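Side-chain contacts in L-lysine 6-monooxygenase (Pseudomonas syringae pv. tomato, PDB 5CQF), which probably hydroxylates the side-chain amine of lysine or a related amino acid, using FAD and NADPH, in siderophore biosynthesis: residues E33-E37 and A38-L42; A24-A27 and L28-F32; T185-T189 and S190-T194. All coordinates share one frame; numbering follows the deposited sequence.

Contact 1: residues E33-E37 and A38-L42; sequences EDARE and ASQPL
Leu42 folds back over the last turn of the helix so that one of its methyls meets Ala35: CD2 lies 3.6 Å from Ala35 CB, while Leu42 CB comes alongside the same methyl at 3.8 Å. With CG anti to the backbone N (chi1 177°), the fork lies beside the carbonyl carbon, and CD2 is the branch laid against the alanine methyl. Gln40 approaches Ala35 through its amide oxygen, OE1 resting 3.5 Å from Ala35 CA; this is a van der Waals touch. The Ala38 methyl touches the helix backbone, CB 3.4 Å from Asp34 O. The backbone beneath these side chains forms a Schellman motif. Ser39 has positive phi (68°), and its N-H reaches Arg36 O at 3.1 Å from well above the carbonyl plane. Gln40 N closes the wider loop by bonding to Ala35 O at 2.9 Å. Ala38 N still makes the regular helical bond to Asp34 O, with a weak second one to Ala35 O, so several of the last carbonyls of the helix are used at its end. The charged side chains lead elsewhere. Arg36 NE forms a weak salt bridge with Glu33 OE1, one turn back at 3.3 Å; Asp34 is held by Arg81, Asn82 and Ser85; Glu37 pairs with Arg84 of the second subunit, which brings this helix end into the subunit interface. The arrangement terminates helix 23-37 and turns the chain toward strand 47-50. Helix 412-428 packs against the returning loop, its Ala423 and Glu427 touching Leu42 and Glu427 also meeting Pro41.

Contact 2: residues A24-A27 and L28-F32; sequences AGIA and LACAF
Ile26 and Cys30, one turn apart on the helix, make the apolar side-chain contact here, with Ile26 CG2 4.2 Å from Cys30 SG. The sulfur is placed beside its own backbone N (chi1 -70°), which swings it back toward the preceding turn. Methyls and methylenes also rest on carbonyl oxygens: Ala29 CB is 3.6 Å from Ile26 O, and Leu28 CB sits equally close to Gly25 O. Main-chain hydrogen bonds supply the rest. Leu28 N bonds to Ala24 O, and Ala29 N to Gly25 O at 2.9 Å in an almost straight bond of 172°. Cys30 N meets Ile26 O at 2.8 Å, whereas Ala31 N to Ala27 O is weak. Gly25 fits the last glycine of a GxGxxG pattern, consistent with a dinucleotide-binding beta-alpha-beta unit running from strand 16-19 through this helix to strand 47-50. Around it, Ile26 faces helix 111-125, Leu28 and Ala29 face strand 47-50, and Ala24 and Ala27 meet Met415 of helix 412-428. With uncharged, mostly small side chains and with peptide groups bonded along the helix, this segment can be buried between several elements at little polar cost.

Contact 3: residues T185-T189 and S190-T194; sequences TLFHT and SRFLT
Phe187 presents its ring edge to Phe192: Phe187 CE1 lies 3.8 Å from Phe192 CD1, which is near the plane of the Phe187 ring, and the two side chains meet at a slant without stacking. Phe187 CE1 in turn is oblique to the Phe192 ring, at whose edge lies Leu193 CD2. The imidazole of His188 carries Thr189 OG1 over one face, 3.6 Å above the plane and displaced toward the rim, while Ser190 CB and OG lie at its edge, near the ring plane. Two groups of Ser190 grip His188 ND1. The hydroxyl OG is hydrogen-bonded to it at 3.0 Å, and Ser190 N donates to it at 3.1 Å along a fairly straight line (162°), though from 36° outside the ring plane. OG reaches the imidazole because it stands between the serine's own N and carbonyl carbon (chi1 64°). The second ring nitrogen, NE2, is hydrogen-bonded to Gly351 O, and Tyr352 meets the imidazole edge-to-face. This is the turn from strand 186-188, at one margin of a parallel five-stranded sheet, into helix 192-198; strand 206-210 of the same sheet runs into a GxGxxA pattern, probably that of an NADP-binding Rossmann domain. Its backbone is wound by short-range bonds, Arg191 N to His188 O and Phe192 N to Thr189 O, each 3.1 Å. Arg191 occupies the N-cap position. Phe192 CB follows its amide in, lying 3.2 Å from Thr189 O. Thr189 and Phe192 both touch Ser219 of helix 214-226, and Phe187 meets Arg195 and Leu196 of helix 192-198.

Along the chain the order is contact 2, contact 1, contact 3. The first two share helix 23-37, with centres 12 Å apart: contact 2 takes up residues 24-32 of it and contact 1 its C-terminal end, and they touch where Leu42 CD1 packs on Phe32 CE1 at 3.4 Å. Contact 3 is on the other side of the chain's centre, its centre about 29 Å from that of contact 2 and 41 Å from that of contact 1; its strand 186-188 edges a different parallel sheet from that of strands 16-19 and 47-50. The two sheets, each with a Rossmann-type glycine pattern, probably form separate dinucleotide-binding units, consistent with FAD and NADP binding in one flavoprotein.

Contact 1: residues E33-E37 and A38-L42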
loop_
_atom_site.group_PDB
_atom_site.type_symbol
_atom_site.label_atom_id
_atom_site.label_comp_id
_atom_site.label_asym_id
_atom_site.label_seq_id
_atom_site.Cartn_x
_atom_site.Cartn_y
_atom_site.Cartn_z
ATOM N N GLU A 33 -8.792 21.266 31.180
ATOM C CA GLU A 33 -8.226 20.260 32.074
ATOM C C GLU A 33 -6.706 20.173 31.984
ATOM O O GLU A 33 -6.063 20.105 33.008
ATOM C CB GLU A 33 -8.870 18.894 31.867
ATOM C CG GLU A 33 -10.353 18.863 32.234
ATOM C CD GLU A 33 -10.620 19.031 33.737
ATOM O OE1 GLU A 33 -9.808 18.522 34.552
ATOM O OE2 GLU A 33 -11.641 19.669 34.100
ATOM N N ASP A 34 -6.119 20.176 30.786
ATOM C CA ASP A 34 -4.649 20.235 30.678
ATOM C C ASP A 34 -4.101 21.355 31.559
ATOM O O ASP A 34 -3.135 21.170 32.284
ATOM C CB ASP A 34 -4.188 20.496 29.241
ATOM C CG ASP A 34 -4.243 19.241 28.349
ATOM O OD1 ASP A 34 -4.610 18.138 28.838
ATOM O OD2 ASP A 34 -3.920 19.377 27.136
ATOM N N ALA A 35 -4.735 22.516 31.480
ATOM C CA ALA A 35 -4.295 23.696 32.207
ATOM C C ALA A 35 -4.452 23.553 33.741
ATOM O O ALA A 35 -3.514 23.820 34.496
ATOM C CB ALA A 35 -5.040 24.912 31.688
ATOM N N ARG A 36 -5.628 23.098 34.169
ATOM C CA ARG A 36 -5.916 22.775 35.570
ATOM C C ARG A 36 -4.867 21.832 36.163
ATOM O O ARG A 36 -4.333 22.080 37.256
ATOM C CB ARG A 36 -7.310 22.130 35.682
ATOM C CG ARG A 36 -7.915 22.096 37.084
ATOM C CD ARG A 36 -8.803 20.874 37.296
ATOM N NE ARG A 36 -8.037 19.624 37.171
ATOM C CZ ARG A 36 -7.369 19.005 38.156
ATOM N NH1 ARG A 36 -7.351 19.482 39.399
ATOM N NH2 ARG A 36 -6.709 17.886 37.901
ATOM N N GLU A 37 -4.565 20.755 35.442
ATOM C CA GLU A 37 -3.648 19.729 35.945
ATOM C C GLU A 37 -2.204 20.225 35.982
ATOM O O GLU A 37 -1.393 19.738 36.760
ATOM C CB GLU A 37 -3.726 18.453 35.104
ATOM C CG GLU A 37 -3.113 17.235 35.791
ATOM C CD GLU A 37 -2.023 16.555 34.983
ATOM O OE1 GLU A 37 -1.828 15.343 35.185
ATOM O OE2 GLU A 37 -1.356 17.218 34.167
ATOM N N ALA A 38 -1.892 21.201 35.145
ATOM C CA ALA A 38 -0.565 21.784 35.123
ATOM C C ALA A 38 -0.453 23.015 36.025
ATOM O O ALA A 38 0.597 23.652 36.061
ATOM C CB ALA A 38 -0.209 22.151 33.692
ATOM N N SER A 39 -1.534 23.347 36.735
ATOM C CA SER A 39 -1.607 24.527 37.622
ATOM C C SER A 39 -1.577 25.878 36.904
ATOM O O SER A 39 -1.335 26.891 37.544
ATOM C CB SER A 39 -0.510 24.501 38.687
ATOM O OG SER A 39 -0.470 23.243 39.319
ATOM N N GLN A 40 -1.858 25.903 35.601
ATOM C CA GLN A 40 -1.850 27.149 34.832
ATOM C C GLN A 40 -3.157 27.921 35.048
ATOM O O GLN A 40 -4.173 27.324 35.397
ATOM C CB GLN A 40 -1.616 26.851 33.351
ATOM C CG GLN A 40 -0.252 26.227 33.070
ATOM C CD GLN A 40 -0.219 25.367 31.804
ATOM O OE1 GLN A 40 -1.253 25.021 31.236
ATOM N NE2 GLN A 40 0.983 25.006 31.370
ATOM N N PRO A 41 -3.132 29.257 34.855
ATOM C CA PRO A 41 -4.267 30.119 35.251
ATOM C C PRO A 41 -5.587 29.794 34.564
ATOM O O PRO A 41 -6.655 29.947 35.157
ATOM C CB PRO A 41 -3.811 31.526 34.835
ATOM C CG PRO A 41 -2.328 31.432 34.695
ATOM C CD PRO A 41 -2.045 30.037 34.238
ATOM N N LEU A 42 -5.508 29.370 33.309
ATOM C CA LEU A 42 -6.694 29.039 32.534
ATOM C C LEU A 42 -7.566 27.986 33.216
ATOM O O LEU A 42 -8.777 27.961 33.017
ATOM C CB LEU A 42 -6.272 28.520 31.171
ATOM C CG LEU A 42 -7.423 28.058 30.279
ATOM C CD1 LEU A 42 -7.930 29.210 29.439
ATOM C CD2 LEU A 42 -7.003 26.897 29.398
#

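Contact 2: residues A24-A27 and L28-F32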
loop_
_atom_site.group_PDB
_atom_site.type_symbol
_atom_site.label_atom_id
_atom_site.label_comp_id
_atom_site.label_asym_id
_atom_site.label_seq_id
_atom_site.Cartn_x
_atom_site.Cartn_y
_atom_site.Cartn_z
ATOM N N ALA A 24 -16.052 18.658 19.535
ATOM C CA ALA A 24 -15.609 20.034 19.633
ATOM C C ALA A 24 -15.587 20.522 21.076
ATOM O O ALA A 24 -14.582 21.089 21.524
ATOM C CB ALA A 24 -16.491 20.925 18.768
ATOM N N GLY A 25 -16.682 20.312 21.810
ATOM C CA GLY A 25 -16.729 20.714 23.231
ATOM C C GLY A 25 -15.786 19.887 24.098
ATOM O O GLY A 25 -15.245 20.359 25.105
ATOM N N ILE A 26 -15.586 18.630 23.736
ATOM C CA ILE A 26 -14.681 17.790 24.512
ATOM C C ILE A 26 -13.262 18.289 24.356
ATOM O O ILE A 26 -12.486 18.355 25.327
ATOM C CB ILE A 26 -14.800 16.340 24.080
ATOM C CG1 ILE A 26 -16.111 15.764 24.601
ATOM C CG2 ILE A 26 -13.637 15.534 24.612
ATOM C CD1 ILE A 26 -16.584 14.557 23.856
ATOM N N ALA A 27 -12.937 18.665 23.125
ATOM C CA ALA A 27 -11.627 19.203 22.825
ATOM C C ALA A 27 -11.368 20.427 23.636
ATOM O O ALA A 27 -10.278 20.603 24.105
ATOM C CB ALA A 27 -11.511 19.546 21.350
ATOM N N LEU A 28 -12.370 21.305 23.747
ATOM C CA LEU A 28 -12.263 22.518 24.561
ATOM C C LEU A 28 -12.074 22.208 26.023
ATOM O O LEU A 28 -11.224 22.815 26.658
ATOM C CB LEU A 28 -13.509 23.377 24.405
ATOM C CG LEU A 28 -13.474 24.699 25.126
ATOM C CD1 LEU A 28 -12.436 25.643 24.547
ATOM C CD2 LEU A 28 -14.868 25.283 25.045
ATOM N N ALA A 29 -12.877 21.303 26.567
ATOM C CA ALA A 29 -12.667 20.854 27.960
ATOM C C ALA A 29 -11.286 20.287 28.176
ATOM O O ALA A 29 -10.686 20.527 29.221
ATOM C CB ALA A 29 -13.706 19.831 28.373
ATOM N N CYS A 30 -10.741 19.568 27.182
ATOM C CA CYS A 30 -9.388 19.047 27.345
ATOM C C CYS A 30 -8.374 20.167 27.518
ATOM O O CYS A 30 -7.440 20.023 28.259
ATOM C CB CYS A 30 -8.970 18.162 26.181
ATOM S SG CYS A 30 -9.826 16.586 26.108
ATOM N N ALA A 31 -8.532 21.280 26.828
ATOM C CA ALA A 31 -7.608 22.408 27.024
ATOM C C ALA A 31 -7.678 22.925 28.449
ATOM O O ALA A 31 -6.648 23.224 29.049
ATOM C CB ALA A 31 -7.897 23.546 26.062
ATOM N N PHE A 32 -8.886 23.035 28.984
ATOM C CA PHE A 32 -9.031 23.526 30.356
ATOM C C PHE A 32 -8.461 22.539 31.345
ATOM O O PHE A 32 -7.688 22.925 32.229
ATOM C CB PHE A 32 -10.482 23.865 30.679
ATOM C CG PHE A 32 -10.932 25.145 30.051
ATOM C CD1 PHE A 32 -10.477 26.349 30.539
ATOM C CD2 PHE A 32 -11.749 25.143 28.943
ATOM C CE1 PHE A 32 -10.850 27.531 29.957
ATOM C CE2 PHE A 32 -12.135 26.325 28.347
ATOM C CZ PHE A 32 -11.691 27.528 28.862
#

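Contact 3: residues T185-T189 and S190-T194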
loop_
_atom_site.group_PDB
_atom_site.type_symbol
_atom_site.label_atom_id
_atom_site.label_comp_id
_atom_site.label_asym_id
_atom_site.label_seq_id
_atom_site.Cartn_x
_atom_site.Cartn_y
_atom_site.Cartn_z
ATOM N N THR A 185 -39.318 5.711 5.551
ATOM C CA THR A 185 -38.832 5.259 4.256
ATOM C C THR A 185 -38.176 6.360 3.406
ATOM O O THR A 185 -37.741 6.095 2.294
ATOM C CB THR A 185 -39.945 4.594 3.406
ATOM O OG1 THR A 185 -41.013 5.511 3.200
ATOM C CG2 THR A 185 -40.471 3.325 4.060
ATOM N N LEU A 186 -38.103 7.581 3.908
ATOM C CA LEU A 186 -37.330 8.610 3.242
ATOM C C LEU A 186 -36.686 9.443 4.325
ATOM O O LEU A 186 -37.391 10.079 5.122
ATOM C CB LEU A 186 -38.234 9.445 2.334
ATOM C CG LEU A 186 -37.506 10.502 1.497
ATOM C CD1 LEU A 186 -38.236 10.802 0.189
ATOM C CD2 LEU A 186 -37.298 11.775 2.299
ATOM N N PHE A 187 -35.358 9.424 4.401
ATOM C CA PHE A 187 -34.682 10.099 5.522
ATOM C C PHE A 187 -33.325 10.633 5.182
ATOM O O PHE A 187 -32.743 10.261 4.164
ATOM C CB PHE A 187 -34.564 9.163 6.731
ATOM C CG PHE A 187 -34.102 7.776 6.384
ATOM C CD1 PHE A 187 -32.766 7.457 6.412
ATOM C CD2 PHE A 187 -35.010 6.800 6.063
ATOM C CE1 PHE A 187 -32.339 6.183 6.119
ATOM C CE2 PHE A 187 -34.600 5.512 5.765
ATOM C CZ PHE A 187 -33.261 5.207 5.774
ATOM N N HIS A 188 -32.821 11.492 6.065
ATOM C CA HIS A 188 -31.493 12.087 5.900
ATOM C C HIS A 188 -30.456 11.136 6.446
ATOM O O HIS A 188 -30.762 10.322 7.333
ATOM C CB HIS A 188 -31.428 13.397 6.687
ATOM C CG HIS A 188 -30.232 14.241 6.388
ATOM N ND1 HIS A 188 -29.150 14.312 7.230
ATOM C CD2 HIS A 188 -29.960 15.069 5.357
ATOM C CE1 HIS A 188 -28.253 15.140 6.730
ATOM N NE2 HIS A 188 -28.720 15.614 5.592
ATOM N N THR A 189 -29.227 11.260 5.956
ATOM C CA THR A 189 -28.133 10.407 6.407
ATOM C C THR A 189 -27.849 10.514 7.893
ATOM O O THR A 189 -27.322 9.580 8.469
ATOM C CB THR A 189 -26.808 10.670 5.647
ATOM O OG1 THR A 189 -26.489 12.067 5.659
ATOM C CG2 THR A 189 -26.924 10.238 4.231
ATOM N N SER A 190 -28.175 11.647 8.509
ATOM C CA SER A 190 -27.924 11.859 9.938
ATOM C C SER A 190 -28.753 10.929 10.848
ATOM O O SER A 190 -28.487 10.819 12.041
ATOM C CB SER A 190 -28.217 13.319 10.317
ATOM O OG SER A 190 -29.591 13.634 10.144
ATOM N N ARG A 191 -29.782 10.297 10.298
ATOM C CA ARG A 191 -30.596 9.364 11.047
ATOM C C ARG A 191 -30.561 7.988 10.375
ATOM O O ARG A 191 -31.431 7.157 10.614
ATOM C CB ARG A 191 -32.028 9.908 11.115
ATOM C CG ARG A 191 -32.133 11.265 11.808
ATOM C CD ARG A 191 -32.438 11.118 13.296
ATOM N NE ARG A 191 -33.792 10.590 13.510
ATOM C CZ ARG A 191 -34.913 11.313 13.486
ATOM N NH1 ARG A 191 -34.874 12.634 13.275
ATOM N NH2 ARG A 191 -36.084 10.709 13.685
ATOM N N PHE A 192 -29.528 7.745 9.564
ATOM C CA PHE A 192 -29.425 6.519 8.767
ATOM C C PHE A 192 -29.514 5.254 9.600
ATOM O O PHE A 192 -30.230 4.337 9.238
ATOM C CB PHE A 192 -28.138 6.507 7.906
ATOM C CG PHE A 192 -28.029 5.314 6.999
ATOM C CD1 PHE A 192 -28.703 5.273 5.788
ATOM C CD2 PHE A 192 -27.262 4.219 7.357
ATOM C CE1 PHE A 192 -28.630 4.159 4.968
ATOM C CE2 PHE A 192 -27.179 3.104 6.534
ATOM C CZ PHE A 192 -27.872 3.071 5.344
ATOM N N LEU A 193 -28.788 5.212 10.706
ATOM C CA LEU A 193 -28.719 4.016 11.528
ATOM C C LEU A 193 -30.030 3.780 12.238
ATOM O O LEU A 193 -30.574 2.685 12.195
ATOM C CB LEU A 193 -27.586 4.115 12.549
ATOM C CG LEU A 193 -26.269 3.385 12.246
ATOM C CD1 LEU A 193 -26.458 1.866 12.353
ATOM C CD2 LEU A 193 -25.702 3.784 10.888
ATOM N N THR A 194 -30.536 4.819 12.886
ATOM C CA THR A 194 -31.809 4.745 13.593
ATOM C C THR A 194 -32.910 4.266 12.653
ATOM O O THR A 194 -33.666 3.372 12.975
ATOM C CB THR A 194 -32.184 6.132 14.174
ATOM O OG1 THR A 194 -31.029 6.735 14.786
ATOM C CG2 THR A 194 -33.287 6.011 15.194
#